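Endoglucanase A (Clostridium cellulolyticum, PDB 1EDG) hydrolyses internal beta-1,4-glucosidic bonds of cellulose as a family 5 endoglucanase, working through a catalytic domain built as a beta/alpha barrel. Local coordinates at residues 130-135 and 171-176; 180-185 and 222-227. One frame throughout, in Å; residues are numbered along the deposited sequence.

Contact 1. Residues 130-135 and 171-176; sequences GYFPSS and PRLVGH
Two loops at the C-terminal ends of neighbouring strands of the (beta/alpha)8 barrel meet here: segment 130-135 comes after strand 116-120, while the loop segment 171-176 comes after strand 163-166. No hydrogen bond joins them, so the fit rests on shape. Pro171 opens the second loop with its CB at the edge of the Tyr131 ring, near the ring plane and 3.8 Å from Tyr131 OH. The ring gets there because CG of Tyr131 sits in the crowded position between backbone N and carbonyl carbon (chi1 71°); Tyr131 also packs on Ser141, Tyr144 and Ile145 of helix 138-155. CB of Arg172 leaves the backbone away from 130-135, and the guanidinium is engaged by Glu179 at NE and by the carbonyl of Glu170 at NH1; Val174 CG2 lies against one guanidinium face. What Arg172 offers the first loop is its carbonyl, whose O is 3.3 Å from Pro133 CG. Pro133 itself is the centre of an inverse gamma turn, closed by Ser134 N to Phe132 O. Leu173 then sends only its CD2 branch across, 3.7 Å from Phe132 CE2 and 3.5 Å from Pro133 O, the leucine crossing the phenylalanine at about a right angle, while CD1 packs over a face of the His176 ring. Phe132 can reach so far because its CG is anti to the backbone N (chi1 -166°), which carries CE1 to 3.7 Å from Val174 N. Val174 O lies in the plane of that ring, at its edge beside CZ. Beyond it the chain reverses in a type II turn, with Gly175 in the third position at a phi of 94°, which calls for glycine. The turn is closed by His176 N, 3.0 Å from Leu173 O.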
# COMPACT_ATOMS: atom_id res chain seq x y z
N GLY A 130 4.19 6.21 -18.96
CA GLY A 130 4.86 5.55 -17.85
C GLY A 130 5.47 4.22 -18.24
O GLY A 130 6.21 4.15 -19.22
N TYR A 131 5.17 3.17 -17.48
CA TYR A 131 5.69 1.84 -17.77
C TYR A 131 4.53 0.89 -18.05
O TYR A 131 3.38 1.21 -17.76
CB TYR A 131 6.56 1.32 -16.60
CG TYR A 131 5.80 0.95 -15.33
CD1 TYR A 131 5.50 1.91 -14.36
CD2 TYR A 131 5.36 -0.36 -15.12
CE1 TYR A 131 4.78 1.57 -13.21
CE2 TYR A 131 4.63 -0.70 -13.98
CZ TYR A 131 4.34 0.27 -13.03
OH TYR A 131 3.60 -0.06 -11.92
N PHE A 132 4.82 -0.24 -18.68
CA PHE A 132 3.81 -1.25 -18.98
C PHE A 132 4.60 -2.56 -18.94
O PHE A 132 5.55 -2.74 -19.70
CB PHE A 132 3.17 -1.03 -20.36
CG PHE A 132 1.92 -1.83 -20.57
CD1 PHE A 132 0.69 -1.34 -20.14
CD2 PHE A 132 1.96 -3.08 -21.17
CE1 PHE A 132 -0.48 -2.09 -20.30
CE2 PHE A 132 0.79 -3.84 -21.34
CZ PHE A 132 -0.43 -3.34 -20.90
N PRO A 133 4.23 -3.46 -18.02
CA PRO A 133 4.90 -4.76 -17.83
C PRO A 133 4.70 -5.85 -18.88
O PRO A 133 4.04 -6.85 -18.63
CB PRO A 133 4.38 -5.19 -16.46
CG PRO A 133 2.98 -4.70 -16.49
CD PRO A 133 3.12 -3.30 -17.07
N SER A 134 5.27 -5.64 -20.07
CA SER A 134 5.22 -6.62 -21.15
C SER A 134 6.50 -6.41 -21.94
O SER A 134 7.06 -5.31 -21.95
CB SER A 134 3.97 -6.47 -22.03
OG SER A 134 4.07 -5.37 -22.92
N SER A 135 7.01 -7.48 -22.56
CA SER A 135 8.26 -7.41 -23.31
C SER A 135 8.35 -6.32 -24.37
O SER A 135 9.40 -5.68 -24.52
CB SER A 135 8.59 -8.77 -23.91
OG SER A 135 8.96 -9.69 -22.89
N PRO A 171 1.48 -3.30 -10.62
CA PRO A 171 1.88 -3.53 -12.02
C PRO A 171 1.04 -4.67 -12.61
O PRO A 171 0.90 -5.73 -12.01
CB PRO A 171 3.37 -3.88 -11.90
CG PRO A 171 3.46 -4.52 -10.54
CD PRO A 171 2.56 -3.66 -9.69
N ARG A 172 0.46 -4.42 -13.78
CA ARG A 172 -0.42 -5.41 -14.39
C ARG A 172 -0.63 -5.09 -15.87
O ARG A 172 -0.21 -4.04 -16.35
CB ARG A 172 -1.78 -5.35 -13.67
CG ARG A 172 -2.50 -4.01 -13.86
CD ARG A 172 -3.63 -3.81 -12.87
NE ARG A 172 -4.40 -2.60 -13.14
CZ ARG A 172 -4.02 -1.36 -12.83
NH1 ARG A 172 -2.87 -1.14 -12.21
NH2 ARG A 172 -4.80 -0.34 -13.13
N LEU A 173 -1.33 -5.98 -16.57
CA LEU A 173 -1.63 -5.79 -17.98
C LEU A 173 -2.97 -5.05 -18.11
O LEU A 173 -4.02 -5.67 -18.25
CB LEU A 173 -1.69 -7.13 -18.71
CG LEU A 173 -0.38 -7.91 -18.79
CD1 LEU A 173 -0.63 -9.29 -19.38
CD2 LEU A 173 0.65 -7.14 -19.61
N VAL A 174 -2.92 -3.72 -18.04
CA VAL A 174 -4.13 -2.91 -18.14
C VAL A 174 -4.83 -3.19 -19.46
O VAL A 174 -4.20 -3.21 -20.52
CB VAL A 174 -3.81 -1.39 -18.04
CG1 VAL A 174 -5.09 -0.59 -18.09
CG2 VAL A 174 -3.05 -1.09 -16.76
N GLY A 175 -6.13 -3.44 -19.40
CA GLY A 175 -6.89 -3.72 -20.60
C GLY A 175 -7.01 -5.20 -20.91
O GLY A 175 -7.98 -5.62 -21.54
N HIS A 176 -6.04 -5.99 -20.46
CA HIS A 176 -6.03 -7.43 -20.69
C HIS A 176 -7.14 -8.12 -19.91
O HIS A 176 -7.64 -7.59 -18.91
CB HIS A 176 -4.66 -8.01 -20.30
CG HIS A 176 -4.44 -9.43 -20.74
ND1 HIS A 176 -3.97 -9.75 -22.00
CD2 HIS A 176 -4.57 -10.60 -20.08
CE1 HIS A 176 -3.83 -11.06 -22.10
NE2 HIS A 176 -4.19 -11.60 -20.95

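Contact 2. Residues 180-185 and 222-227; sequences WWPELT and PGYVAS
Tyr224 O is gripped twice, both times by Ser227: the backbone N donates from 3.0 Å, and the hydroxyl OG donates from 3.1 Å, nearly along the C=O axis (167°). OG reaches that spot because it stands between its own N and carbonyl carbon (chi1 66°). Ser227 is also the N-cap residue of helix 228-232, its OG accepting from Gly230 N, so one hydroxyl ties the turn to the helix start. Ahead of it Val225 and Ala226 both adopt left-handed backbone angles, and Ala226 N returns to Gly223 O, coiling 223-227 tightly.

The loop 180-185 leans on this coil without any hydrogen bond between them. Pro182 makes the central contact: its CD rests 3.5 Å from Ser227 OG, and its CB comes to 3.6 Å from CD2 of Tyr224, crossing the tyrosine obliquely. Tyr224 holds CG anti to the backbone N (chi1 -168°), so CD2 and CE2 are the ring atoms nearest Pro182 and Trp181, with CE2 3.9 Å from Trp181 C. Its OH is held elsewhere, by Asn178 O and Leu173 N, which probably restrains the position of the ring. Pro182 is also the centre of an inverse gamma turn, with a weak bond from Glu183 N to Trp181 O.

At the other end of the contact, Trp180 swings its indole back so that CE3 lies 3.8 Å from Val225 CG1, crossing the valine at about a right angle. Val225 CG2 approaches Trp181 N, a buried amide with no partner in the model. CB of Trp181 points away from 222-227, and Glu183 CB lies over one face of its indole, toward the rim. The whole is a serine-capped helix start in the loop after the fifth strand of a TIM barrel, overlaid by the long loop that follows the fourth.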
# COMPACT_ATOMS: atom_id res chain seq x y z
N TRP A 180 -6.72 -8.18 -13.57
CA TRP A 180 -6.87 -8.23 -12.12
C TRP A 180 -6.51 -9.52 -11.38
O TRP A 180 -6.75 -9.62 -10.17
CB TRP A 180 -8.28 -7.76 -11.74
CG TRP A 180 -8.55 -6.37 -12.23
CD1 TRP A 180 -9.36 -6.01 -13.27
CD2 TRP A 180 -7.95 -5.16 -11.75
NE1 TRP A 180 -9.30 -4.65 -13.46
CE2 TRP A 180 -8.44 -4.10 -12.55
CE3 TRP A 180 -7.04 -4.87 -10.73
CZ2 TRP A 180 -8.06 -2.77 -12.35
CZ3 TRP A 180 -6.65 -3.54 -10.53
CH2 TRP A 180 -7.17 -2.51 -11.34
N TRP A 181 -5.90 -10.47 -12.07
CA TRP A 181 -5.52 -11.73 -11.43
C TRP A 181 -4.51 -12.48 -12.27
O TRP A 181 -4.69 -12.63 -13.48
CB TRP A 181 -6.75 -12.60 -11.17
CG TRP A 181 -7.50 -13.00 -12.40
CD1 TRP A 181 -8.12 -12.18 -13.30
CD2 TRP A 181 -7.74 -14.34 -12.86
NE1 TRP A 181 -8.73 -12.92 -14.29
CE2 TRP A 181 -8.51 -14.25 -14.04
CE3 TRP A 181 -7.38 -15.61 -12.38
CZ2 TRP A 181 -8.93 -15.38 -14.75
CZ3 TRP A 181 -7.79 -16.73 -13.09
CH2 TRP A 181 -8.56 -16.60 -14.26
N PRO A 182 -3.43 -12.97 -11.64
CA PRO A 182 -2.39 -13.72 -12.35
C PRO A 182 -2.77 -15.15 -12.72
O PRO A 182 -2.51 -16.10 -11.97
CB PRO A 182 -1.22 -13.67 -11.36
CG PRO A 182 -1.90 -13.69 -10.03
CD PRO A 182 -3.05 -12.73 -10.24
N GLU A 183 -3.42 -15.31 -13.87
CA GLU A 183 -3.81 -16.63 -14.36
C GLU A 183 -2.54 -17.23 -14.96
O GLU A 183 -2.21 -16.97 -16.12
CB GLU A 183 -4.90 -16.49 -15.43
CG GLU A 183 -5.22 -17.77 -16.21
CD GLU A 183 -5.63 -18.93 -15.31
OE1 GLU A 183 -4.74 -19.69 -14.88
OE2 GLU A 183 -6.84 -19.09 -15.06
N LEU A 184 -1.84 -18.05 -14.18
CA LEU A 184 -0.57 -18.65 -14.60
C LEU A 184 -0.55 -19.49 -15.88
O LEU A 184 0.52 -19.89 -16.33
CB LEU A 184 0.04 -19.45 -13.45
CG LEU A 184 0.44 -18.65 -12.21
CD1 LEU A 184 1.07 -19.58 -11.20
CD2 LEU A 184 1.40 -17.53 -12.58
N THR A 185 -1.72 -19.79 -16.43
CA THR A 185 -1.78 -20.58 -17.66
C THR A 185 -1.62 -19.65 -18.87
O THR A 185 -1.14 -20.07 -19.92
CB THR A 185 -3.12 -21.34 -17.77
OG1 THR A 185 -4.22 -20.41 -17.76
CG2 THR A 185 -3.28 -22.32 -16.61
N PRO A 222 6.19 -5.54 -5.11
CA PRO A 222 4.97 -6.32 -5.30
C PRO A 222 5.15 -7.32 -6.44
O PRO A 222 6.12 -7.24 -7.21
CB PRO A 222 3.95 -5.25 -5.70
CG PRO A 222 4.78 -4.35 -6.56
CD PRO A 222 6.08 -4.23 -5.79
N GLY A 223 4.23 -8.28 -6.50
CA GLY A 223 4.21 -9.26 -7.57
C GLY A 223 3.10 -8.77 -8.49
O GLY A 223 2.64 -7.63 -8.34
N TYR A 224 2.63 -9.61 -9.41
CA TYR A 224 1.57 -9.22 -10.34
C TYR A 224 0.33 -8.66 -9.61
O TYR A 224 -0.25 -9.33 -8.75
CB TYR A 224 1.17 -10.42 -11.22
CG TYR A 224 0.30 -10.06 -12.40
CD1 TYR A 224 0.86 -9.56 -13.58
CD2 TYR A 224 -1.08 -10.18 -12.33
CE1 TYR A 224 0.06 -9.19 -14.66
CE2 TYR A 224 -1.89 -9.81 -13.40
CZ TYR A 224 -1.32 -9.31 -14.56
OH TYR A 224 -2.14 -8.90 -15.59
N VAL A 225 -0.04 -7.43 -9.98
CA VAL A 225 -1.17 -6.67 -9.41
C VAL A 225 -1.14 -6.61 -7.88
O VAL A 225 -2.17 -6.37 -7.24
CB VAL A 225 -2.57 -7.20 -9.86
CG1 VAL A 225 -3.63 -6.11 -9.72
CG2 VAL A 225 -2.53 -7.62 -11.27
N ALA A 226 0.04 -6.80 -7.30
CA ALA A 226 0.24 -6.82 -5.85
C ALA A 226 -0.67 -7.83 -5.16
O ALA A 226 -1.02 -7.66 -3.99
CB ALA A 226 0.03 -5.41 -5.26
N SER A 227 -1.08 -8.88 -5.87
CA SER A 227 -1.95 -9.89 -5.26
C SER A 227 -1.13 -10.88 -4.43
O SER A 227 0.09 -11.00 -4.60
CB SER A 227 -2.75 -10.63 -6.33
OG SER A 227 -1.91 -11.41 -7.16

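Overall arrangement
Contact 1 closes before contact 2 opens along the chain, and their centres lie 11 Å apart on the same side of the chain's centre. Together they connect the loops after three consecutive barrel strands, 116-120, 163-166 and 219-222; the long loop between strand 163-166 and helix 187-209 supplies a segment to each. The two contacts also touch directly: Pro171 O and Val225 N are 2.8 Å apart, a probable hydrogen bond, and Arg172 packs against Trp180 and Val225. The loops after three successive strands are thus tied to one another at the C-terminal end of the barrel, the end that carries the active site in this family.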